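Local coordinates for protein cellulase (Bacteroides salanitronis, PDB 6WQY) that probably hydrolyses beta-1,4-glucan chains such as cellulose, its chain carrying the family 5 glycoside hydrolase domain of a broad-specificity endoglucanase, at residues A[29-34]-A[72-77]. Residues are numbered along the deposited sequence; the frame is centred on the assembly and turned at random.
Sequences VSLGLG and FTSVRI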
loop_
_atom_site.group_PDB
_atom_site.type_symbol
_atom_site.label_atom_id
_atom_site.label_comp_id
_atom_site.label_asym_id
_atom_site.label_seq_id
_atom_site.Cartn_x
_atom_site.Cartn_y
_atom_site.Cartn_z
ATOM N N VAL A 29 -4.913 -12.105 9.299
ATOM C CA VAL A 29 -6.295 -12.558 9.160
ATOM C C VAL A 29 -7.249 -11.379 9.208
ATOM O O VAL A 29 -8.202 -11.303 8.425
ATOM C CB VAL A 29 -6.639 -13.597 10.249
ATOM C CG1 VAL A 29 -8.162 -13.806 10.365
ATOM C CG2 VAL A 29 -5.945 -14.918 9.964
ATOM N N SER A 30 -7.021 -10.441 10.128
ATOM C CA SER A 30 -7.954 -9.332 10.276
ATOM C C SER A 30 -7.954 -8.435 9.046
ATOM O O SER A 30 -8.962 -7.787 8.760
ATOM C CB SER A 30 -7.647 -8.526 11.540
ATOM O OG SER A 30 -6.545 -7.644 11.379
ATOM N N LEU A 31 -6.830 -8.359 8.321
ATOM C CA LEU A 31 -6.726 -7.532 7.121
ATOM C C LEU A 31 -7.213 -8.244 5.862
ATOM O O LEU A 31 -7.571 -7.567 4.889
ATOM C CB LEU A 31 -5.291 -7.029 6.948
ATOM C CG LEU A 31 -4.933 -5.885 7.900
ATOM C CD1 LEU A 31 -3.441 -5.818 8.160
ATOM C CD2 LEU A 31 -5.458 -4.556 7.375
ATOM N N GLY A 32 -7.230 -9.570 5.852
ATOM C CA GLY A 32 -7.859 -10.313 4.764
ATOM C C GLY A 32 -7.286 -10.017 3.392
ATOM O O GLY A 32 -6.068 -10.064 3.172
ATOM N N LEU A 33 -8.189 -9.756 2.445
ATOM C CA LEU A 33 -7.837 -9.433 1.062
ATOM C C LEU A 33 -8.061 -7.949 0.850
ATOM O O LEU A 33 -9.145 -7.430 1.155
ATOM C CB LEU A 33 -8.707 -10.226 0.082
ATOM C CG LEU A 33 -8.493 -9.920 -1.400
ATOM C CD1 LEU A 33 -7.079 -10.281 -1.849
ATOM C CD2 LEU A 33 -9.511 -10.648 -2.256
ATOM N N GLY A 34 -7.050 -7.256 0.329
ATOM C CA GLY A 34 -7.120 -5.824 0.154
ATOM C C GLY A 34 -7.236 -5.374 -1.296
ATOM O O GLY A 34 -6.966 -6.103 -2.241
ATOM N N PHE A 72 -13.944 -8.256 -0.503
ATOM C CA PHE A 72 -12.734 -7.624 0.002
ATOM C C PHE A 72 -12.907 -7.280 1.478
ATOM O O PHE A 72 -14.017 -7.043 1.957
ATOM C CB PHE A 72 -12.419 -6.369 -0.816
ATOM C CG PHE A 72 -11.877 -6.678 -2.176
ATOM C CD1 PHE A 72 -10.522 -6.937 -2.358
ATOM C CD2 PHE A 72 -12.719 -6.767 -3.278
ATOM C CE1 PHE A 72 -10.013 -7.247 -3.595
ATOM C CE2 PHE A 72 -12.206 -7.084 -4.529
ATOM C CZ PHE A 72 -10.853 -7.331 -4.689
ATOM N N THR A 73 -11.782 -7.257 2.196
ATOM C CA THR A 73 -11.735 -6.995 3.632
ATOM C C THR A 73 -11.285 -5.581 3.958
ATOM O O THR A 73 -11.747 -4.981 4.949
ATOM C CB THR A 73 -10.734 -7.959 4.297
ATOM O OG1 THR A 73 -10.894 -9.277 3.768
ATOM C CG2 THR A 73 -10.896 -7.967 5.817
ATOM N N SER A 74 -10.342 -5.067 3.161
ATOM C CA SER A 74 -9.618 -3.853 3.487
ATOM C C SER A 74 -9.353 -3.052 2.219
ATOM O O SER A 74 -9.148 -3.627 1.150
ATOM C CB SER A 74 -8.263 -4.205 4.123
ATOM O OG SER A 74 -8.431 -5.033 5.265
ATOM N N VAL A 75 -9.304 -1.726 2.351
ATOM C CA VAL A 75 -8.997 -0.847 1.225
ATOM C C VAL A 75 -7.848 0.070 1.591
ATOM O O VAL A 75 -7.903 0.771 2.612
ATOM C CB VAL A 75 -10.222 -0.011 0.818
ATOM C CG1 VAL A 75 -9.883 0.923 -0.315
ATOM C CG2 VAL A 75 -11.358 -0.922 0.418
ATOM N N ARG A 76 -6.838 0.132 0.723
ATOM C CA ARG A 76 -5.799 1.142 0.826
ATOM C C ARG A 76 -6.210 2.324 -0.027
ATOM O O ARG A 76 -6.595 2.167 -1.195
ATOM C CB ARG A 76 -4.456 0.564 0.392
ATOM C CG ARG A 76 -3.276 1.531 0.465
ATOM C CD ARG A 76 -1.975 0.772 0.391
ATOM N NE ARG A 76 -0.753 1.563 0.346
ATOM C CZ ARG A 76 -0.127 1.951 -0.757
ATOM N NH1 ARG A 76 -0.658 1.767 -1.956
ATOM N NH2 ARG A 76 1.056 2.539 -0.634
ATOM N N ILE A 77 -6.157 3.502 0.583
ATOM C CA ILE A 77 -6.572 4.770 0.003
ATOM C C ILE A 77 -5.307 5.619 -0.099
ATOM O O ILE A 77 -4.971 6.378 0.828
ATOM C CB ILE A 77 -7.623 5.458 0.896
ATOM C CG1 ILE A 77 -8.855 4.572 1.110
ATOM C CG2 ILE A 77 -8.022 6.805 0.299
ATOM C CD1 ILE A 77 -9.705 4.974 2.297
#
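F72 meets L33 and G34 along its CD1-CE1 bond: CE1 lies 3.7 Å from L33 CD2, which approaches obliquely, while the carbonyl O of G34 sits at the ring edge, 3.5 Å from the same CE1. The rings of F72 and W35 meet edge-to-face, and I375 of helix 371-383 packs against F72 as well. T73 then grips the turn that leads out of helix 24-31. Its N donates to L33 O at 2.8 Å, nearly straight and in the carbonyl plane, and L33 N donates to its OG1, 3.0 Å away, so backbone and side chain of one residue hold both the N-H and the C=O of L33's backbone. OG1 is brought there by a first torsion of -43°, beside its own backbone N, which turns CG2 to the carbonyl O atoms of S30 and L31. An alanine here would lose OG1 and CG2, and would probably leave the L33 N-H without its acceptor and the turn less firmly fixed. G32, the first residue past the helix, turns away from it with positive phi and lies against OG1, its CA 3.4 Å away; a CB on it would collide with that oxygen. S74 reaches back to the helix end: OG donates to L31 O at 2.7 Å, from 21° outside the carbonyl plane, and is also hydrogen-bonded to N114 ND2. G34 CA lies 3.2 Å from S74 O, a CA-H...O contact. With the weak bond from S74 N to L33 O and a backbone bond between S74 and W35, G34 and S74 pair as a parallel bridge. This is the buried start of strands 34-37 and 74-77, the first two neighbours in the closed eight-stranded parallel sheet of the TIM barrel, as in other family 5 glycoside hydrolases.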